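Local coordinates for protein putative isomerase YbhH (Escherichia coli, PDB 6OTV) that belongs to the PrpF family, within the diaminopimelate epimerase clan, and is probably an isomerase whose substrate and reaction remain unassigned, at residues Asp74-Gln79 / Asn123-Thr128. Numbering follows the deposited sequence.
Sequences DYLFAQ and NVNTGT
The Tyr75 ring and the Asn123 amide meet obliquely, their planes 51° apart, with Asn123 ND2 3.4 Å from Tyr75 CD2. Phe77 N lies above one face of the Tyr75 ring, offset toward its rim, while Tyr75 OH bonds to Cys93 O and the ring also packs on Leu97 and Val100 of helix 94-106. The Phe77 ring has Gln79 OE1 in plane at its edge. Asn125 OD1 accepts from Phe77 N at 2.8 Å, on a lone pair and nearly straight at 177°, and takes a weak bond from Asn123 ND2. Asn125 ND2 donates to Phe77 O, 2.8 Å away and close to the amide plane, and also to Thr89 O. With CG beside its own backbone N (chi1 -51°), Asn125 thus replaces the backbone of a continuing strand. Strand 73-80 pairs in parallel with 116-123, consistent with a DAP-epimerase-like fold; past the Tyr75-Asn123 bridge, Val124 N still bonds to Tyr75 O at 2.8 Å. The chain then turns back as a beta hairpin into strand 129-135, closed by Gly127 N to Asn123 O and Asn123 N to Thr128 O. Asn123 OD1 accepts Thr126 N from above its carbonyl plane, an Asx motif, and additionally Thr126 OG1 within that plane, at 2.7 Å. Leu76 crosses Asn125 at about a right angle, CD1 3.5 Å from Asn125 ND2, with Val124 CB farther off. Val124 and Asp74 cross similarly, Val124 CG2 3.9 Å from Asp74 CB; the Asp74 carboxylate is salt-bridged to Arg122.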
ATOM      1  N   ASP A  74       7.584  -7.805  -7.137  1.00 35.76           N
ATOM      2  CA  ASP A  74       8.735  -6.923  -7.028  1.00 34.49           C
ATOM      3  C   ASP A  74       9.346  -6.700  -8.405  1.00 34.56           C
ATOM      4  O   ASP A  74       9.378  -7.611  -9.239  1.00 34.68           O
ATOM      5  CB  ASP A  74       9.785  -7.503  -6.081  1.00 28.16           C
ATOM      6  CG  ASP A  74       9.472  -7.222  -4.629  1.00 40.47           C
ATOM      7  OD1 ASP A  74       8.609  -6.357  -4.358  1.00 40.02           O
ATOM      8  OD2 ASP A  74      10.088  -7.869  -3.754  1.00 33.14           O
ATOM      9  N   TYR A  75       9.834  -5.483  -8.633  1.00 33.86           N
ATOM     10  CA  TYR A  75      10.373  -5.070  -9.925  1.00 26.85           C
ATOM     11  C   TYR A  75      11.726  -4.413  -9.696  1.00 26.23           C
ATOM     12  O   TYR A  75      11.807  -3.346  -9.075  1.00 32.97           O
ATOM     13  CB  TYR A  75       9.401  -4.124 -10.636  1.00 35.05           C
ATOM     14  CG  TYR A  75      10.009  -3.224 -11.694  1.00 36.91           C
ATOM     15  CD1 TYR A  75      10.737  -3.747 -12.757  1.00 34.61           C
ATOM     16  CD2 TYR A  75       9.824  -1.848 -11.645  1.00 43.42           C
ATOM     17  CE1 TYR A  75      11.279  -2.923 -13.728  1.00 36.01           C
ATOM     18  CE2 TYR A  75      10.361  -1.015 -12.611  1.00 40.72           C
ATOM     19  CZ  TYR A  75      11.088  -1.557 -13.649  1.00 38.92           C
ATOM     20  OH  TYR A  75      11.620  -0.727 -14.611  1.00 33.79           O
ATOM     21  N   LEU A  76      12.785  -5.051 -10.185  1.00 29.66           N
ATOM     22  CA  LEU A  76      14.137  -4.511 -10.130  1.00 27.78           C
ATOM     23  C   LEU A  76      14.565  -4.130 -11.540  1.00 29.22           C
ATOM     24  O   LEU A  76      14.584  -4.980 -12.437  1.00 30.49           O
ATOM     25  CB  LEU A  76      15.110  -5.525  -9.528  1.00 28.71           C
ATOM     26  CG  LEU A  76      16.590  -5.140  -9.559  1.00 34.92           C
ATOM     27  CD1 LEU A  76      16.840  -3.877  -8.748  1.00 34.41           C
ATOM     28  CD2 LEU A  76      17.453  -6.292  -9.056  1.00 30.91           C
ATOM     29  N   PHE A  77      14.902  -2.860 -11.734  1.00 26.08           N
ATOM     30  CA  PHE A  77      15.336  -2.361 -13.028  1.00 29.48           C
ATOM     31  C   PHE A  77      16.856  -2.314 -13.093  1.00 32.29           C
ATOM     32  O   PHE A  77      17.521  -2.022 -12.096  1.00 31.59           O
ATOM     33  CB  PHE A  77      14.768  -0.966 -13.308  1.00 25.74           C
ATOM     34  CG  PHE A  77      15.346  -0.325 -14.535  1.00 29.18           C
ATOM     35  CD1 PHE A  77      14.989  -0.774 -15.798  1.00 30.79           C
ATOM     36  CD2 PHE A  77      16.265   0.706 -14.429  1.00 34.65           C
ATOM     37  CE1 PHE A  77      15.527  -0.194 -16.938  1.00 33.39           C
ATOM     38  CE2 PHE A  77      16.808   1.291 -15.564  1.00 33.53           C
ATOM     39  CZ  PHE A  77      16.437   0.841 -16.820  1.00 26.11           C
ATOM     40  N   ALA A  78      17.396  -2.600 -14.277  1.00 25.90           N
ATOM     41  CA  ALA A  78      18.828  -2.503 -14.523  1.00 33.50           C
ATOM     42  C   ALA A  78      19.054  -1.902 -15.900  1.00 34.51           C
ATOM     43  O   ALA A  78      18.412  -2.309 -16.874  1.00 37.01           O
ATOM     44  CB  ALA A  78      19.508  -3.874 -14.424  1.00 26.48           C
ATOM     45  N   GLN A  79      19.958  -0.929 -15.975  1.00 34.72           N
ATOM     46  CA  GLN A  79      20.398  -0.352 -17.239  1.00 29.04           C
ATOM     47  C   GLN A  79      21.697  -1.035 -17.649  1.00 36.40           C
ATOM     48  O   GLN A  79      22.688  -0.988 -16.912  1.00 32.81           O
ATOM     49  CB  GLN A  79      20.598   1.160 -17.111  1.00 27.09           C
ATOM     50  CG  GLN A  79      20.989   1.865 -18.407  1.00 27.24           C
ATOM     51  CD  GLN A  79      19.832   1.995 -19.384  1.00 33.26           C
ATOM     52  OE1 GLN A  79      18.705   2.300 -18.993  1.00 35.88           O
ATOM     53  NE2 GLN A  79      20.105   1.761 -20.662  1.00 34.85           N
ATOM     54  N   ASN A 123       8.818  -1.180  -6.841  1.00 30.30           N
ATOM     55  CA  ASN A 123      10.099  -0.995  -7.515  1.00 33.36           C
ATOM     56  C   ASN A 123      11.212  -1.103  -6.481  1.00 38.50           C
ATOM     57  O   ASN A 123      11.336  -0.245  -5.601  1.00 35.97           O
ATOM     58  CB  ASN A 123      10.154   0.346  -8.238  1.00 29.98           C
ATOM     59  CG  ASN A 123      11.543   0.661  -8.761  1.00 39.37           C
ATOM     60  OD1 ASN A 123      12.211   1.573  -8.272  1.00 36.19           O
ATOM     61  ND2 ASN A 123      11.996  -0.113  -9.744  1.00 33.66           N
ATOM     62  N   VAL A 124      12.022  -2.162  -6.592  1.00 41.40           N
ATOM     63  CA  VAL A 124      13.079  -2.421  -5.617  1.00 40.59           C
ATOM     64  C   VAL A 124      14.123  -1.313  -5.632  1.00 41.17           C
ATOM     65  O   VAL A 124      14.736  -1.015  -4.600  1.00 43.56           O
ATOM     66  CB  VAL A 124      13.709  -3.804  -5.883  1.00 41.19           C
ATOM     67  CG1 VAL A 124      14.810  -4.104  -4.877  1.00 34.29           C
ATOM     68  CG2 VAL A 124      12.644  -4.889  -5.835  1.00 35.50           C
ATOM     69  N   ASN A 125      14.334  -0.675  -6.787  1.00 39.24           N
ATOM     70  CA  ASN A 125      15.373   0.345  -6.893  1.00 39.30           C
ATOM     71  C   ASN A 125      15.086   1.533  -5.983  1.00 40.54           C
ATOM     72  O   ASN A 125      15.996   2.057  -5.329  1.00 40.20           O
ATOM     73  CB  ASN A 125      15.506   0.809  -8.345  1.00 36.63           C
ATOM     74  CG  ASN A 125      15.665  -0.346  -9.317  1.00 40.96           C
ATOM     75  OD1 ASN A 125      14.700  -1.044  -9.636  1.00 38.15           O
ATOM     76  ND2 ASN A 125      16.884  -0.548  -9.801  1.00 40.55           N
ATOM     77  N   THR A 126      13.828   1.971  -5.922  1.00 42.70           N
ATOM     78  CA  THR A 126      13.465   3.189  -5.212  1.00 41.06           C
ATOM     79  C   THR A 126      12.532   2.973  -4.031  1.00 43.40           C
ATOM     80  O   THR A 126      12.297   3.925  -3.278  1.00 42.66           O
ATOM     81  CB  THR A 126      12.792   4.188  -6.166  1.00 36.69           C
ATOM     82  OG1 THR A 126      11.578   3.617  -6.670  1.00 37.35           O
ATOM     83  CG2 THR A 126      13.710   4.530  -7.330  1.00 29.89           C
ATOM     84  N   GLY A 127      11.989   1.771  -3.845  1.00 43.85           N
ATOM     85  CA  GLY A 127      10.960   1.584  -2.841  1.00 38.24           C
ATOM     86  C   GLY A 127       9.615   2.179  -3.195  1.00 45.85           C
ATOM     87  O   GLY A 127       8.726   2.212  -2.340  1.00 52.94           O
ATOM     88  N   THR A 128       9.440   2.651  -4.426  1.00 49.66           N
ATOM     89  CA  THR A 128       8.177   3.235  -4.855  1.00 47.90           C
ATOM     90  C   THR A 128       7.180   2.139  -5.213  1.00 48.32           C
ATOM     91  O   THR A 128       7.536   1.134  -5.837  1.00 48.91           O
ATOM     92  CB  THR A 128       8.402   4.155  -6.057  1.00 49.26           C
ATOM     93  OG1 THR A 128       9.358   5.163  -5.711  1.00 57.69           O
ATOM     94  CG2 THR A 128       7.103   4.832  -6.485  1.00 55.62           C
TER